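PDB 5M2A: beta subunit of photoactivated adenylyl cyclase from Beggiatoa sp. PS, which probably makes cyclic AMP from ATP in response to blue light, which it senses through a flavin-binding BLUF domain. Local coordinates for residues I155-A163 and V276-R287; Y246-G254 and A292-C302. All coordinates share one frame; numbering follows the deposited sequence. Where two conformers were deposited one is given.

Contact 1 (I155-A163 and V276-R287); sequences IIFFSDILA and VNVAARLEALTR. With MG (magnesium ion), chain G.
Phe158 turns its ring into helix 276-285, where Ala280 CB lies over one face, 4.1 Å from the centroid and 17° off the normal. Ala279 CB comes to the rim in the ring plane, 3.4 Å from Phe158 CD2, and Val276 CG1 meets the same rim nearer its far end, 3.8 Å from Phe158 CZ. Ile156 CG2 extends this apolar seam at 3.9 Å from Ala279 CB.

Farther along, the contact becomes polar. A bend at chi2 (66°) in Arg287 carries its guanidinium end-on to one oxygen, Asp160 OD1, which accepts from NH1 at 2.8 Å and NH2 at 2.6 Å. The guanidinium and carboxylate planes stand 68° apart: NH1 meets the syn lone pair of Asp160 OD1, whereas NH2 arrives from above the carboxylate plane. Glu283 joins this network, although its modelled approaches are doubtfully short. A leucine in place of Arg287 would probably leave Asp160 OD1 without both N-H donors, and Asp160 and Glu283 without the cation they share. Magnesium, held by Ile161 O at 2.5 Å and by a water, shares its site with Asp160 and Asp204, consistent with the aspartate-based metal centre of class III nucleotidyl cyclases.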
# COMPACT_ATOMS: atom_id res chain seq x y z
N ILE A 155 9.21 -11.44 -13.51
CA ILE A 155 8.33 -12.57 -13.27
C ILE A 155 7.27 -12.08 -12.31
O ILE A 155 7.59 -11.55 -11.24
CB ILE A 155 9.09 -13.77 -12.67
CG1 ILE A 155 10.10 -14.29 -13.70
CG2 ILE A 155 8.10 -14.88 -12.24
CD1 ILE A 155 11.02 -15.40 -13.18
N ILE A 156 6.01 -12.23 -12.69
CA ILE A 156 4.89 -11.82 -11.85
C ILE A 156 4.35 -13.06 -11.17
O ILE A 156 4.15 -14.10 -11.81
CB ILE A 156 3.80 -11.11 -12.67
CG1 ILE A 156 4.41 -9.92 -13.42
CG2 ILE A 156 2.68 -10.62 -11.77
CD1 ILE A 156 4.89 -8.79 -12.50
N PHE A 157 4.11 -12.95 -9.87
CA PHE A 157 3.65 -14.04 -9.02
C PHE A 157 2.25 -13.69 -8.52
O PHE A 157 2.03 -12.57 -8.05
CB PHE A 157 4.67 -14.21 -7.87
CG PHE A 157 4.22 -15.11 -6.73
CD1 PHE A 157 3.25 -14.69 -5.82
CD2 PHE A 157 4.85 -16.33 -6.51
CE1 PHE A 157 2.87 -15.50 -4.75
CE2 PHE A 157 4.47 -17.15 -5.43
CZ PHE A 157 3.48 -16.74 -4.56
N PHE A 158 1.31 -14.62 -8.63
CA PHE A 158 0.00 -14.50 -7.98
C PHE A 158 -0.29 -15.81 -7.28
O PHE A 158 -0.14 -16.87 -7.88
CB PHE A 158 -1.13 -14.22 -8.98
CG PHE A 158 -1.29 -12.78 -9.36
CD1 PHE A 158 -1.92 -11.89 -8.51
CD2 PHE A 158 -0.84 -12.32 -10.58
CE1 PHE A 158 -2.09 -10.57 -8.86
CE2 PHE A 158 -1.00 -10.98 -10.94
CZ PHE A 158 -1.62 -10.11 -10.08
N SER A 159 -0.68 -15.74 -6.01
CA SER A 159 -1.14 -16.93 -5.31
C SER A 159 -2.39 -16.58 -4.53
O SER A 159 -2.52 -15.47 -4.01
CB SER A 159 -0.07 -17.48 -4.37
OG SER A 159 0.23 -16.58 -3.32
N ASP A 160 -3.34 -17.52 -4.45
CA ASP A 160 -4.54 -17.25 -3.66
C ASP A 160 -5.07 -18.55 -3.10
O ASP A 160 -4.53 -19.63 -3.34
CB ASP A 160 -5.60 -16.50 -4.49
CG ASP A 160 -6.34 -17.37 -5.46
OD1 ASP A 160 -5.92 -18.52 -5.70
OD2 ASP A 160 -7.36 -16.89 -5.99
N ILE A 161 -6.16 -18.44 -2.35
CA ILE A 161 -6.63 -19.51 -1.48
C ILE A 161 -7.68 -20.33 -2.22
O ILE A 161 -8.66 -19.78 -2.74
CB ILE A 161 -7.20 -18.94 -0.18
CG1 ILE A 161 -6.09 -18.23 0.59
CG2 ILE A 161 -7.85 -20.03 0.63
CD1 ILE A 161 -6.57 -17.57 1.89
N LEU A 162 -7.50 -21.66 -2.22
CA LEU A 162 -8.46 -22.55 -2.86
C LEU A 162 -9.79 -22.53 -2.13
O LEU A 162 -9.84 -22.57 -0.90
CB LEU A 162 -7.92 -23.99 -2.88
CG LEU A 162 -8.81 -25.02 -3.56
CD1 LEU A 162 -8.85 -24.75 -5.06
CD2 LEU A 162 -8.34 -26.43 -3.26
N ALA A 163 -10.89 -22.48 -2.91
CA ALA A 163 -12.25 -22.49 -2.37
C ALA A 163 -12.47 -21.36 -1.37
O ALA A 163 -13.21 -21.51 -0.39
CB ALA A 163 -12.59 -23.84 -1.73
N VAL A 276 0.93 -9.25 -15.86
CA VAL A 276 0.13 -9.21 -14.65
C VAL A 276 -1.16 -10.00 -14.85
O VAL A 276 -1.52 -10.87 -14.04
CB VAL A 276 -0.17 -7.76 -14.23
CG1 VAL A 276 -1.11 -7.73 -13.03
CG2 VAL A 276 1.13 -7.02 -13.92
N ASN A 277 -1.88 -9.72 -15.94
CA ASN A 277 -3.11 -10.45 -16.22
C ASN A 277 -2.84 -11.93 -16.44
O ASN A 277 -3.62 -12.78 -15.99
CB ASN A 277 -3.82 -9.85 -17.43
CG ASN A 277 -5.06 -10.62 -17.82
OD1 ASN A 277 -5.84 -11.02 -16.96
ND2 ASN A 277 -5.25 -10.84 -19.12
N VAL A 278 -1.75 -12.26 -17.13
CA VAL A 278 -1.48 -13.67 -17.43
C VAL A 278 -1.21 -14.44 -16.15
O VAL A 278 -1.72 -15.56 -15.98
CB VAL A 278 -0.31 -13.80 -18.43
CG1 VAL A 278 0.07 -15.27 -18.59
CG2 VAL A 278 -0.69 -13.22 -19.76
N ALA A 279 -0.43 -13.87 -15.23
CA ALA A 279 -0.14 -14.58 -13.99
C ALA A 279 -1.41 -14.83 -13.20
O ALA A 279 -1.60 -15.92 -12.64
CB ALA A 279 0.88 -13.79 -13.16
N ALA A 280 -2.32 -13.86 -13.17
CA ALA A 280 -3.58 -14.05 -12.45
C ALA A 280 -4.44 -15.11 -13.12
O ALA A 280 -5.12 -15.90 -12.44
CB ALA A 280 -4.34 -12.73 -12.36
N ARG A 281 -4.45 -15.15 -14.45
CA ARG A 281 -5.25 -16.15 -15.15
C ARG A 281 -4.69 -17.56 -14.96
O ARG A 281 -5.46 -18.53 -14.89
CB ARG A 281 -5.35 -15.78 -16.63
CG ARG A 281 -6.26 -14.59 -16.88
CD ARG A 281 -7.71 -15.02 -16.84
NE ARG A 281 -8.22 -15.29 -18.18
CZ ARG A 281 -9.06 -16.28 -18.49
NH1 ARG A 281 -9.47 -16.43 -19.74
NH2 ARG A 281 -9.47 -17.12 -17.55
N LEU A 282 -3.36 -17.69 -14.91
CA LEU A 282 -2.77 -19.01 -14.66
C LEU A 282 -3.00 -19.44 -13.23
O LEU A 282 -3.17 -20.63 -12.94
CB LEU A 282 -1.29 -19.00 -15.00
CG LEU A 282 -0.99 -18.92 -16.50
CD1 LEU A 282 0.49 -19.13 -16.76
CD2 LEU A 282 -1.82 -19.93 -17.28
N GLU A 283 -2.98 -18.48 -12.30
CA GLU A 283 -3.35 -18.79 -10.93
C GLU A 283 -4.75 -19.39 -10.87
O GLU A 283 -4.98 -20.38 -10.16
CB GLU A 283 -3.24 -17.52 -10.09
CG GLU A 283 -3.20 -17.77 -8.60
CD GLU A 283 -4.49 -18.35 -8.12
OE1 GLU A 283 -5.55 -17.74 -8.40
OE2 GLU A 283 -4.46 -19.44 -7.52
N ALA A 284 -5.70 -18.81 -11.60
CA ALA A 284 -7.06 -19.34 -11.60
C ALA A 284 -7.12 -20.69 -12.29
O ALA A 284 -7.94 -21.56 -11.92
CB ALA A 284 -8.01 -18.35 -12.26
N LEU A 285 -6.27 -20.90 -13.30
CA LEU A 285 -6.33 -22.13 -14.07
C LEU A 285 -5.90 -23.35 -13.28
O LEU A 285 -6.32 -24.47 -13.61
CB LEU A 285 -5.46 -21.98 -15.32
CG LEU A 285 -5.32 -23.17 -16.28
CD1 LEU A 285 -6.63 -23.45 -16.99
CD2 LEU A 285 -4.21 -22.87 -17.27
N THR A 286 -5.06 -23.18 -12.24
CA THR A 286 -4.65 -24.33 -11.43
C THR A 286 -5.84 -25.08 -10.85
O THR A 286 -5.71 -26.27 -10.54
CB THR A 286 -3.72 -23.92 -10.29
OG1 THR A 286 -4.40 -23.03 -9.39
CG2 THR A 286 -2.45 -23.25 -10.84
N ARG A 287 -6.99 -24.42 -10.69
CA ARG A 287 -8.19 -25.11 -10.22
C ARG A 287 -8.60 -26.26 -11.13
O ARG A 287 -9.24 -27.22 -10.68
CB ARG A 287 -9.36 -24.13 -10.10
CG ARG A 287 -9.47 -23.42 -8.77
CD ARG A 287 -8.30 -22.50 -8.53
NE ARG A 287 -8.46 -21.78 -7.28
CZ ARG A 287 -7.58 -20.92 -6.79
NH1 ARG A 287 -6.46 -20.67 -7.46
NH2 ARG A 287 -7.82 -20.31 -5.64
MG MG G . -9.37 -17.68 -3.96
O HOH W 1 -11.03 -21.51 -5.75
O HOH W 2 -10.72 -19.03 -4.93

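Contact 2 (Y246-G254 and A292-C302); sequences YTGIGLSYG and ALAFTAGVKKC
Ala292 O is gripped by two groups of strand 247-254: it accepts a hydrogen bond from Ile249 N, 2.8 Å away and tilted 23° from the carbonyl plane, and takes in addition a CA-H...O contact from Gly248 CA at 3.5 Å. From here the two strands run parallel, as the in-register pairs Ile249-Leu293, Gly250-Ala294 and Leu251-Phe295 confirm. Ala294 bonds through both backbone groups, its N to Ile249 O at 2.9 Å and its O to Leu251 N, also at 2.9 Å. The next bond, Thr296 N to Leu251 O, is weak at 3.3 Å, where the second strand gives way to a helix.

Ile249, Leu251, Leu293 and Phe295 share one face of the sheet, which helix 215-235 covers through Ser222 and Ile219. There Leu293 CD1 bridges Ile249 CG2 and the branch point of Leu251, while Leu251 CB and Phe295 CB lie alongside at 3.6 Å.

Past the strand, Thr296 occupies the N-cap of helix 297-301, its OG1 accepting weakly from Val299 N. Val299 CG2 presses on the Ser252 backbone, 3.4 Å from Ser252 C. Tyr253 CG stands anti to the backbone N (chi1 176°), which brings the ring to Cys302, just past the helix, whose SG sits over the centre of one face, 3.7 Å from the centroid and only 8° off the normal. Gly298 has no side chain, and a CB there would crowd Tyr253 CD2; Tyr253 CB also packs on its backbone. A water spans Tyr253 O and Thr296 OG1.

The chemistry thus changes along the contact: backbone bonds fix the register of the strands, whereas the helix and its flanking residues meet strand 247-254 by apolar packing, a sulfur-aromatic contact and one water bridge.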
# COMPACT_ATOMS: atom_id res chain seq x y z
N TYR A 246 -5.36 -24.46 1.21
CA TYR A 246 -4.62 -24.82 0.01
C TYR A 246 -4.42 -23.58 -0.86
O TYR A 246 -5.19 -22.61 -0.78
CB TYR A 246 -5.36 -25.87 -0.83
CG TYR A 246 -5.70 -27.14 -0.11
CD1 TYR A 246 -6.71 -27.17 0.84
CD2 TYR A 246 -5.04 -28.32 -0.42
CE1 TYR A 246 -7.05 -28.34 1.48
CE2 TYR A 246 -5.37 -29.50 0.23
CZ TYR A 246 -6.36 -29.50 1.18
OH TYR A 246 -6.68 -30.67 1.81
N THR A 247 -3.42 -23.63 -1.72
CA THR A 247 -3.16 -22.49 -2.58
C THR A 247 -3.01 -22.95 -4.02
O THR A 247 -2.75 -24.12 -4.30
CB THR A 247 -1.91 -21.71 -2.12
OG1 THR A 247 -1.82 -20.46 -2.81
CG2 THR A 247 -0.65 -22.51 -2.37
N GLY A 248 -3.24 -22.03 -4.94
CA GLY A 248 -2.86 -22.19 -6.34
C GLY A 248 -2.00 -21.02 -6.71
O GLY A 248 -2.18 -19.91 -6.19
N ILE A 249 -1.02 -21.24 -7.58
CA ILE A 249 -0.04 -20.20 -7.88
C ILE A 249 0.14 -20.10 -9.38
O ILE A 249 0.24 -21.12 -10.06
CB ILE A 249 1.31 -20.46 -7.18
CG1 ILE A 249 1.08 -20.56 -5.67
CG2 ILE A 249 2.31 -19.34 -7.50
CD1 ILE A 249 2.28 -21.00 -4.84
N GLY A 250 0.16 -18.87 -9.89
CA GLY A 250 0.49 -18.62 -11.29
C GLY A 250 1.71 -17.73 -11.39
O GLY A 250 1.89 -16.81 -10.58
N LEU A 251 2.55 -17.99 -12.40
CA LEU A 251 3.71 -17.15 -12.66
C LEU A 251 3.74 -16.78 -14.13
O LEU A 251 3.47 -17.61 -15.00
CB LEU A 251 5.01 -17.86 -12.32
CG LEU A 251 5.16 -18.54 -10.96
CD1 LEU A 251 6.47 -19.32 -10.96
CD2 LEU A 251 5.15 -17.52 -9.84
N SER A 252 4.12 -15.54 -14.42
CA SER A 252 4.28 -15.11 -15.79
C SER A 252 5.58 -14.33 -15.90
O SER A 252 6.21 -14.00 -14.89
CB SER A 252 3.12 -14.24 -16.26
OG SER A 252 3.13 -13.01 -15.55
N TYR A 253 6.01 -14.09 -17.13
CA TYR A 253 7.23 -13.34 -17.38
C TYR A 253 6.99 -12.38 -18.53
O TYR A 253 6.44 -12.77 -19.57
CB TYR A 253 8.39 -14.27 -17.74
CG TYR A 253 9.65 -13.54 -18.11
CD1 TYR A 253 10.33 -12.77 -17.17
CD2 TYR A 253 10.17 -13.61 -19.39
CE1 TYR A 253 11.49 -12.10 -17.50
CE2 TYR A 253 11.34 -12.95 -19.73
CZ TYR A 253 11.99 -12.19 -18.78
OH TYR A 253 13.15 -11.53 -19.11
N GLY A 254 7.41 -11.13 -18.37
CA GLY A 254 7.25 -10.22 -19.48
C GLY A 254 7.68 -8.82 -19.10
O GLY A 254 8.17 -8.57 -17.99
N ALA A 292 -0.62 -27.47 -8.68
CA ALA A 292 -0.92 -26.27 -7.91
C ALA A 292 -0.11 -25.05 -8.36
O ALA A 292 -0.26 -23.97 -7.77
CB ALA A 292 -0.68 -26.53 -6.43
N LEU A 293 0.75 -25.21 -9.36
CA LEU A 293 1.58 -24.14 -9.89
C LEU A 293 1.49 -24.17 -11.41
O LEU A 293 1.65 -25.23 -12.01
CB LEU A 293 3.04 -24.31 -9.45
CG LEU A 293 4.09 -23.45 -10.14
CD1 LEU A 293 3.85 -21.99 -9.80
CD2 LEU A 293 5.48 -23.88 -9.71
N ALA A 294 1.23 -23.03 -12.03
CA ALA A 294 1.22 -22.95 -13.48
C ALA A 294 1.97 -21.72 -13.94
O ALA A 294 1.84 -20.65 -13.33
CB ALA A 294 -0.21 -22.91 -14.04
N PHE A 295 2.74 -21.84 -15.03
CA PHE A 295 3.51 -20.69 -15.47
C PHE A 295 3.73 -20.74 -16.98
O PHE A 295 3.43 -21.74 -17.65
CB PHE A 295 4.84 -20.57 -14.69
CG PHE A 295 5.66 -21.83 -14.68
CD1 PHE A 295 6.40 -22.20 -15.79
CD2 PHE A 295 5.71 -22.63 -13.54
CE1 PHE A 295 7.16 -23.36 -15.79
CE2 PHE A 295 6.47 -23.80 -13.53
CZ PHE A 295 7.19 -24.16 -14.65
N THR A 296 4.24 -19.63 -17.50
CA THR A 296 4.42 -19.46 -18.94
C THR A 296 5.75 -20.02 -19.41
O THR A 296 6.66 -20.30 -18.61
CB THR A 296 4.33 -17.99 -19.32
OG1 THR A 296 5.36 -17.26 -18.64
CG2 THR A 296 2.98 -17.41 -18.93
N ALA A 297 5.87 -20.17 -20.73
CA ALA A 297 7.14 -20.55 -21.33
C ALA A 297 8.25 -19.57 -20.96
O ALA A 297 9.40 -19.98 -20.78
CB ALA A 297 7.00 -20.64 -22.85
N GLY A 298 7.93 -18.28 -20.82
CA GLY A 298 8.95 -17.31 -20.47
C GLY A 298 9.53 -17.54 -19.08
O GLY A 298 10.71 -17.32 -18.85
N VAL A 299 8.68 -17.96 -18.14
CA VAL A 299 9.18 -18.31 -16.82
C VAL A 299 10.12 -19.50 -16.93
O VAL A 299 11.19 -19.52 -16.31
CB VAL A 299 8.01 -18.61 -15.87
CG1 VAL A 299 8.54 -19.23 -14.56
CG2 VAL A 299 7.23 -17.34 -15.59
N LYS A 300 9.74 -20.49 -17.73
CA LYS A 300 10.57 -21.67 -17.93
C LYS A 300 11.96 -21.29 -18.42
O LYS A 300 12.97 -21.78 -17.91
CB LYS A 300 9.88 -22.63 -18.91
CG LYS A 300 10.66 -23.91 -19.22
CD LYS A 300 9.85 -24.79 -20.16
CE LYS A 300 10.61 -26.06 -20.56
NZ LYS A 300 11.80 -25.77 -21.41
N LYS A 301 12.02 -20.38 -19.40
CA LYS A 301 13.31 -19.98 -19.95
C LYS A 301 14.17 -19.20 -18.95
O LYS A 301 15.38 -19.10 -19.16
CB LYS A 301 13.11 -19.16 -21.23
CG LYS A 301 12.38 -19.95 -22.31
CD LYS A 301 12.33 -19.22 -23.64
CE LYS A 301 10.90 -18.82 -23.98
NZ LYS A 301 10.75 -18.49 -25.42
N CYS A 302 13.58 -18.65 -17.89
CA CYS A 302 14.34 -17.96 -16.85
C CYS A 302 14.94 -18.90 -15.81
O CYS A 302 15.61 -18.43 -14.89
CB CYS A 302 13.47 -16.96 -16.09
SG CYS A 302 12.98 -15.53 -17.04
O HOH W 3 6.02 -15.34 -20.24

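In the fold
Contacts 1 and 2 are centred about 8 Å apart and share one sheet of the cyclase domain, since strands 150-161 and 247-258 are antiparallel neighbours. Probable hydrogen bonds from Ile156 N to Ser252 O and from Gly250 N to Phe158 O, both 2.8 Å, join them directly. Helix 274-285 packs against both strands: Ala279 CB is 3.4 Å from Ser252 OG, which is itself hydrogen-bonded to Ala275 O. The metal end belongs to contact 1, but contact 2 approaches it, the Thr247 side chain lying about 8 Å from magnesium and its OG1 bonding to Asp160 O and Tyr183 OH. The flavin pocket lies in the separate BLUF domain.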